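Local structure of bsobi restriction endonuclease (Geobacillus stearothermophilus, 1DC1) at residues L206-V211 / R265-E270; S274-F279 / S300-A305. The protein recognises the degenerate double-stranded DNA sequence 5'-CYCGRG-3' as a homodimer and cleaves it after the first C. One frame throughout, in Å; residues are numbered along the deposited sequence.

Contact 1. Residues L206-V211 / R265-E270; sequences LVKKNV and RNKFSE. With nucleotides of chain A.
The turn before strand 209-211 comes against residues 265-270 of helix 247-270 where the CA atoms of Val207 and Lys267 are 5.9 Å apart, and no direct hydrogen bond joins the two backbones. Leu206 meets the helix with one methyl: CD1 sits above the centre of the Phe268 ring, 4.1 Å from the centroid and 5° off the ring normal, a CH-pi contact over the face. The same methyl lies 3.6 Å from Lys267 O. Next to it, Val207 CG1 packs on Lys267 CB at 3.6 Å, the two side chains crossing obliquely. Lys267 is bent at chi2 (-55°), which sets CD beside Leu206 O; a water accepts from its NZ while donating to Leu206 O. Lys208 NZ stands 3.9 Å from Lys267 NZ, a close like-charge pair. The turn carries a G1 beta bulge, Lys208 and Lys209 together facing Val204 of the paired strand 202-204. Beyond the bulge Asn210 N donates to OP1 of DC5 of chain A at 2.8 Å, nearly straight at 165°. Lys209 NZ points to OP1 of DA4 of chain A at a doubtfully short 2.5 Å, donates to Lys208 O from above its carbonyl plane and bonds Ser287 of the second subunit.

Contact 2. Residues S274-F279 / S300-A305; sequences SPKTIF and SLTNSA
Strands 276-281 and 303-306, joined through helix 286-298 in a beta-alpha-beta crossover, meet here as parallel neighbours, their segment axes 4.9 Å apart. Thr302 begins the pairing from the loop ahead of its strand. With OG1 anti to the carbonyl carbon (chi1 -44°), its hydroxyl accepts from Thr277 N at 2.9 Å, while Thr302 N donates to Thr277 O. An alanine in place of Thr302 would probably leave Thr277 N without this acceptor and open a gap beside Lys276, whose CG packs 3.9 Å from Thr302 CG2. Further on, the Asn303 N to Thr277 O and Phe279 N to Asn303 O bonds are both weak. Phe279 O is gripped twice: Ala305 N approaches in the carbonyl plane at 3.2 Å, and Ser304 OG, anti to its own backbone N (chi1 -179°), donates at 2.8 Å, tilted from that plane. The same hydroxyl lies at the edge of the Phe279 ring. Leu301 CD2 packs 4.1 Å from Phe279 CB, and its CD1 lies 3.6 Å from Thr277 OG1. On the face shared by Ile278 and Asn303, Ile278 CG2 meets Asn303 CB at 3.8 Å, and Trp319 of helix 310-321 touches both. Strand 276-281 also pairs with strand 235-242, which carries the predicted magnesium ligands Glu240 and Lys242; the three strands form the parallel part of the mixed sheet of a PD-(D/E)XK nuclease fold.

How the contacts relate
Helix 247-270 and strand 276-281 follow one another in the chain, so contact 1 leads into contact 2, their centres 14 Å apart. They touch directly: Phe268 CG packs 3.5 Å from Pro275 CG. Both lie near the predicted magnesium ligands. Asp212 follows Val211 in the chain, its side chain about 12 Å from that of Val207. The Val207 side chain is about 8 Å from that of Glu240, whereas the Phe279 side chain comes within about 4 Å of Glu240 and about 3 Å of Lys242. Contact 1 includes residues bound to DNA phosphates; contact 2 keeps its nearest atom about 8 Å from the nucleic acid, on the sheet beside the predicted site.

Contact 1. Residues L206-V211 / R265-E270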
loop_
_atom_site.group_PDB
_atom_site.type_symbol
_atom_site.label_atom_id
_atom_site.label_comp_id
_atom_site.label_asym_id
_atom_site.label_seq_id
_atom_site.Cartn_x
_atom_site.Cartn_y
_atom_site.Cartn_z
ATOM N N LEU D 206 -22.266 -12.941 1.476
ATOM C CA LEU D 206 -23.213 -11.837 1.462
ATOM C C LEU D 206 -22.561 -10.558 0.989
ATOM O O LEU D 206 -23.180 -9.801 0.251
ATOM C CB LEU D 206 -23.765 -11.599 2.863
ATOM C CG LEU D 206 -25.182 -12.008 3.243
ATOM C CD1 LEU D 206 -25.676 -11.079 4.323
ATOM C CD2 LEU D 206 -26.087 -12.005 2.010
ATOM N N VAL D 207 -21.337 -10.286 1.457
ATOM C CA VAL D 207 -20.641 -9.073 1.041
ATOM C C VAL D 207 -19.852 -9.327 -0.215
ATOM O O VAL D 207 -19.555 -8.377 -0.920
ATOM C CB VAL D 207 -19.692 -8.523 2.143
ATOM C CG1 VAL D 207 -20.479 -8.331 3.413
ATOM C CG2 VAL D 207 -18.594 -9.488 2.432
ATOM N N LYS D 208 -19.530 -10.598 -0.512
ATOM C CA LYS D 208 -18.752 -10.956 -1.706
ATOM C C LYS D 208 -17.356 -10.338 -1.586
ATOM O O LYS D 208 -16.811 -9.804 -2.578
ATOM C CB LYS D 208 -19.392 -10.404 -3.008
ATOM C CG LYS D 208 -20.717 -11.084 -3.424
ATOM C CD LYS D 208 -21.586 -10.182 -4.332
ATOM C CE LYS D 208 -22.453 -9.170 -3.526
ATOM N NZ LYS D 208 -21.903 -7.752 -3.487
ATOM N N LYS D 209 -16.814 -10.362 -0.364
ATOM C CA LYS D 209 -15.480 -9.822 -0.080
ATOM C C LYS D 209 -14.843 -10.784 0.911
ATOM O O LYS D 209 -15.534 -11.555 1.602
ATOM C CB LYS D 209 -15.573 -8.400 0.523
ATOM C CG LYS D 209 -16.202 -7.289 -0.407
ATOM C CD LYS D 209 -15.224 -6.898 -1.528
ATOM C CE LYS D 209 -15.860 -6.052 -2.662
ATOM N NZ LYS D 209 -16.665 -6.892 -3.650
ATOM N N ASN D 210 -13.528 -10.772 0.922
ATOM C CA ASN D 210 -12.759 -11.605 1.827
ATOM C C ASN D 210 -12.738 -10.907 3.184
ATOM O O ASN D 210 -12.796 -9.665 3.244
ATOM C CB ASN D 210 -11.378 -11.753 1.221
ATOM C CG ASN D 210 -11.394 -12.598 -0.018
ATOM O OD1 ASN D 210 -11.788 -13.759 0.021
ATOM N ND2 ASN D 210 -10.982 -12.020 -1.133
ATOM N N VAL D 211 -12.679 -11.692 4.258
ATOM C CA VAL D 211 -12.626 -11.150 5.616
ATOM C C VAL D 211 -11.478 -11.829 6.342
ATOM O O VAL D 211 -11.281 -13.030 6.228
ATOM C CB VAL D 211 -13.961 -11.378 6.381
ATOM C CG1 VAL D 211 -13.882 -10.674 7.707
ATOM C CG2 VAL D 211 -15.176 -10.748 5.574
ATOM N N ARG D 265 -21.373 -4.740 7.746
ATOM C CA ARG D 265 -22.511 -4.288 8.520
ATOM C C ARG D 265 -23.704 -3.976 7.648
ATOM O O ARG D 265 -24.828 -4.336 8.008
ATOM C CB ARG D 265 -22.134 -3.050 9.312
ATOM C CG ARG D 265 -21.540 -3.378 10.633
ATOM C CD ARG D 265 -21.172 -2.122 11.419
ATOM N NE ARG D 265 -20.343 -1.150 10.703
ATOM C CZ ARG D 265 -20.799 -0.024 10.160
ATOM N NH1 ARG D 265 -22.085 0.289 10.234
ATOM N NH2 ARG D 265 -19.964 0.806 9.562
ATOM N N ASN D 266 -23.459 -3.322 6.514
ATOM C CA ASN D 266 -24.517 -2.952 5.592
ATOM C C ASN D 266 -25.210 -4.193 5.026
ATOM O O ASN D 266 -26.434 -4.337 5.150
ATOM C CB ASN D 266 -23.949 -2.089 4.447
ATOM C CG ASN D 266 -23.707 -0.607 4.866
ATOM O OD1 ASN D 266 -24.136 -0.157 5.935
ATOM N ND2 ASN D 266 -23.020 0.140 4.007
ATOM N N LYS D 267 -24.430 -5.091 4.435
ATOM C CA LYS D 267 -24.990 -6.285 3.843
ATOM C C LYS D 267 -25.711 -7.172 4.871
ATOM O O LYS D 267 -26.827 -7.669 4.628
ATOM C CB LYS D 267 -23.876 -7.054 3.162
ATOM C CG LYS D 267 -23.476 -6.418 1.866
ATOM C CD LYS D 267 -24.703 -6.270 0.980
ATOM C CE LYS D 267 -24.322 -5.784 -0.392
ATOM N NZ LYS D 267 -25.031 -6.584 -1.435
ATOM N N PHE D 268 -25.087 -7.378 6.029
ATOM C CA PHE D 268 -25.729 -8.226 7.025
ATOM C C PHE D 268 -27.050 -7.610 7.555
ATOM O O PHE D 268 -28.043 -8.313 7.701
ATOM C CB PHE D 268 -24.763 -8.570 8.206
ATOM C CG PHE D 268 -23.906 -9.811 7.962
ATOM C CD1 PHE D 268 -22.725 -9.727 7.196
ATOM C CD2 PHE D 268 -24.346 -11.075 8.365
ATOM C CE1 PHE D 268 -21.998 -10.905 6.817
ATOM C CE2 PHE D 268 -23.647 -12.255 8.005
ATOM C CZ PHE D 268 -22.463 -12.173 7.222
ATOM N N SER D 269 -27.064 -6.309 7.828
ATOM C CA SER D 269 -28.244 -5.654 8.350
ATOM C C SER D 269 -29.413 -5.784 7.428
ATOM O O SER D 269 -30.546 -5.917 7.887
ATOM C CB SER D 269 -27.987 -4.185 8.563
ATOM O OG SER D 269 -27.208 -4.047 9.721
ATOM N N GLU D 270 -29.124 -5.709 6.133
ATOM C CA GLU D 270 -30.118 -5.847 5.100
ATOM C C GLU D 270 -30.860 -7.133 5.288
ATOM O O GLU D 270 -32.051 -7.228 4.981
ATOM C CB GLU D 270 -29.455 -5.906 3.755
ATOM C CG GLU D 270 -29.049 -4.565 3.245
ATOM C CD GLU D 270 -28.453 -4.691 1.875
ATOM O OE1 GLU D 270 -28.583 -5.805 1.289
ATOM O OE2 GLU D 270 -27.858 -3.692 1.402
ATOM P P DC A 5 -11.390 -7.744 -0.300
ATOM O OP1 DC A 5 -12.421 -8.764 -0.616
ATOM O OP2 DC A 5 -11.782 -6.505 0.362
ATOM O "O5'" DC A 5 -10.359 -8.497 0.642
ATOM C "C5'" DC A 5 -9.169 -7.864 1.097
ATOM C "C4'" DC A 5 -8.042 -8.867 1.141
ATOM O "O4'" DC A 5 -7.613 -9.203 -0.194
ATOM C "C3'" DC A 5 -6.785 -8.338 1.816
ATOM O "O3'" DC A 5 -6.878 -8.451 3.216
ATOM C "C2'" DC A 5 -5.698 -9.207 1.230
ATOM C "C1'" DC A 5 -6.200 -9.361 -0.196
ATOM N N1 DC A 5 -5.605 -8.423 -1.182
ATOM C C2 DC A 5 -4.274 -8.667 -1.585
ATOM O O2 DC A 5 -3.640 -9.611 -1.028
ATOM N N3 DC A 5 -3.717 -7.876 -2.547
ATOM C C4 DC A 5 -4.435 -6.877 -3.096
ATOM N N4 DC A 5 -3.865 -6.155 -4.057
ATOM C C5 DC A 5 -5.775 -6.594 -2.688
ATOM C C6 DC A 5 -6.309 -7.378 -1.724
ATOM P P DA A 4 -13.732 -7.439 -6.242
ATOM O OP1 DA A 4 -15.027 -7.329 -5.460
ATOM O OP2 DA A 4 -13.325 -6.330 -7.191
ATOM O "O5'" DA A 4 -12.569 -7.633 -5.176
ATOM C "C5'" DA A 4 -12.648 -8.662 -4.185
ATOM C "C4'" DA A 4 -11.381 -8.683 -3.372
ATOM O "O4'" DA A 4 -10.305 -9.190 -4.194
ATOM C "C3'" DA A 4 -10.933 -7.302 -2.866
ATOM O "O3'" DA A 4 -10.446 -7.354 -1.537
ATOM C "C2'" DA A 4 -9.680 -7.033 -3.696
ATOM C "C1'" DA A 4 -9.173 -8.451 -3.874
ATOM N N9 DA A 4 -8.183 -8.674 -4.906
ATOM C C8 DA A 4 -8.133 -8.127 -6.145
ATOM N N7 DA A 4 -7.033 -8.401 -6.783
ATOM C C5 DA A 4 -6.322 -9.221 -5.911
ATOM C C6 DA A 4 -5.050 -9.849 -6.008
ATOM N N6 DA A 4 -4.244 -9.694 -7.055
ATOM N N1 DA A 4 -4.645 -10.628 -4.982
ATOM C C2 DA A 4 -5.460 -10.752 -3.924
ATOM N N3 DA A 4 -6.666 -10.208 -3.717
ATOM C C4 DA A 4 -7.039 -9.435 -4.770
HETATM O O HOH W 1 -26.024 -9.258 -0.436
#

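Contact 2. Residues S274-F279 / S300-A305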
loop_
_atom_site.group_PDB
_atom_site.type_symbol
_atom_site.label_atom_id
_atom_site.label_comp_id
_atom_site.label_asym_id
_atom_site.label_seq_id
_atom_site.Cartn_x
_atom_site.Cartn_y
_atom_site.Cartn_z
ATOM N N SER D 274 -27.027 -9.045 12.771
ATOM C CA SER D 274 -26.072 -8.137 13.386
ATOM C C SER D 274 -24.828 -8.904 13.922
ATOM O O SER D 274 -24.637 -8.953 15.142
ATOM C CB SER D 274 -26.691 -7.356 14.565
ATOM O OG SER D 274 -27.742 -6.526 14.168
ATOM N N PRO D 275 -23.981 -9.518 13.043
ATOM C CA PRO D 275 -22.798 -10.233 13.573
ATOM C C PRO D 275 -21.911 -9.236 14.357
ATOM O O PRO D 275 -21.977 -7.994 14.134
ATOM C CB PRO D 275 -22.084 -10.734 12.319
ATOM C CG PRO D 275 -22.550 -9.827 11.212
ATOM C CD PRO D 275 -24.016 -9.557 11.570
ATOM N N LYS D 276 -21.113 -9.735 15.294
ATOM C CA LYS D 276 -20.205 -8.845 16.032
ATOM C C LYS D 276 -19.090 -8.458 15.062
ATOM O O LYS D 276 -18.819 -9.191 14.117
ATOM C CB LYS D 276 -19.560 -9.561 17.235
ATOM C CG LYS D 276 -20.540 -9.949 18.337
ATOM C CD LYS D 276 -19.805 -10.787 19.365
ATOM C CE LYS D 276 -20.704 -11.228 20.485
ATOM N NZ LYS D 276 -22.138 -10.947 20.211
ATOM N N THR D 277 -18.466 -7.309 15.282
ATOM C CA THR D 277 -17.362 -6.894 14.412
ATOM C C THR D 277 -16.191 -6.444 15.272
ATOM O O THR D 277 -16.374 -5.882 16.350
ATOM C CB THR D 277 -17.733 -5.733 13.434
ATOM O OG1 THR D 277 -18.197 -4.626 14.192
ATOM C CG2 THR D 277 -18.799 -6.192 12.381
ATOM N N ILE D 278 -14.975 -6.733 14.822
ATOM C CA ILE D 278 -13.796 -6.329 15.591
ATOM C C ILE D 278 -12.694 -5.802 14.659
ATOM O O ILE D 278 -12.666 -6.099 13.467
ATOM C CB ILE D 278 -13.193 -7.519 16.509
ATOM C CG1 ILE D 278 -12.567 -8.630 15.640
ATOM C CG2 ILE D 278 -14.249 -8.081 17.452
ATOM C CD1 ILE D 278 -11.908 -9.758 16.461
ATOM N N PHE D 279 -11.818 -4.989 15.239
ATOM C CA PHE D 279 -10.650 -4.456 14.561
ATOM C C PHE D 279 -9.459 -4.652 15.490
ATOM O O PHE D 279 -9.485 -4.212 16.643
ATOM C CB PHE D 279 -10.762 -2.972 14.260
ATOM C CG PHE D 279 -9.535 -2.435 13.595
ATOM C CD1 PHE D 279 -9.339 -2.625 12.222
ATOM C CD2 PHE D 279 -8.521 -1.825 14.339
ATOM C CE1 PHE D 279 -8.146 -2.227 11.598
ATOM C CE2 PHE D 279 -7.306 -1.413 13.708
ATOM C CZ PHE D 279 -7.133 -1.622 12.346
ATOM N N SER D 300 -21.113 0.379 17.034
ATOM C CA SER D 300 -20.911 -0.048 15.658
ATOM C C SER D 300 -19.730 -1.055 15.550
ATOM O O SER D 300 -19.742 -1.934 14.697
ATOM C CB SER D 300 -20.833 1.160 14.688
ATOM O OG SER D 300 -19.525 1.504 14.350
ATOM N N LEU D 301 -18.741 -0.964 16.430
ATOM C CA LEU D 301 -17.671 -1.960 16.472
ATOM C C LEU D 301 -17.863 -2.619 17.854
ATOM O O LEU D 301 -18.085 -1.931 18.849
ATOM C CB LEU D 301 -16.308 -1.288 16.360
ATOM C CG LEU D 301 -15.024 -1.981 15.908
ATOM C CD1 LEU D 301 -15.205 -2.585 14.535
ATOM C CD2 LEU D 301 -13.858 -0.923 15.938
ATOM N N THR D 302 -17.804 -3.946 17.912
ATOM C CA THR D 302 -17.994 -4.718 19.144
ATOM C C THR D 302 -16.786 -4.776 20.085
ATOM O O THR D 302 -16.930 -4.742 21.316
ATOM C CB THR D 302 -18.419 -6.169 18.836
ATOM O OG1 THR D 302 -19.413 -6.156 17.808
ATOM C CG2 THR D 302 -18.995 -6.819 20.067
ATOM N N ASN D 303 -15.592 -4.863 19.502
ATOM C CA ASN D 303 -14.377 -4.934 20.302
ATOM C C ASN D 303 -13.165 -4.568 19.447
ATOM O O ASN D 303 -13.226 -4.550 18.206
ATOM C CB ASN D 303 -14.226 -6.349 20.882
ATOM C CG ASN D 303 -13.527 -6.364 22.213
ATOM O OD1 ASN D 303 -12.798 -5.427 22.587
ATOM N ND2 ASN D 303 -13.724 -7.446 22.939
ATOM N N SER D 304 -12.060 -4.283 20.113
ATOM C CA SER D 304 -10.837 -3.913 19.409
ATOM C C SER D 304 -9.654 -4.147 20.317
ATOM O O SER D 304 -9.789 -4.149 21.538
ATOM C CB SER D 304 -10.876 -2.445 19.019
ATOM O OG SER D 304 -9.711 -2.042 18.321
ATOM N N ALA D 305 -8.489 -4.382 19.725
ATOM C CA ALA D 305 -7.300 -4.564 20.526
ATOM C C ALA D 305 -6.064 -4.107 19.737
ATOM O O ALA D 305 -6.048 -4.176 18.510
ATOM C CB ALA D 305 -7.143 -6.019 20.940
#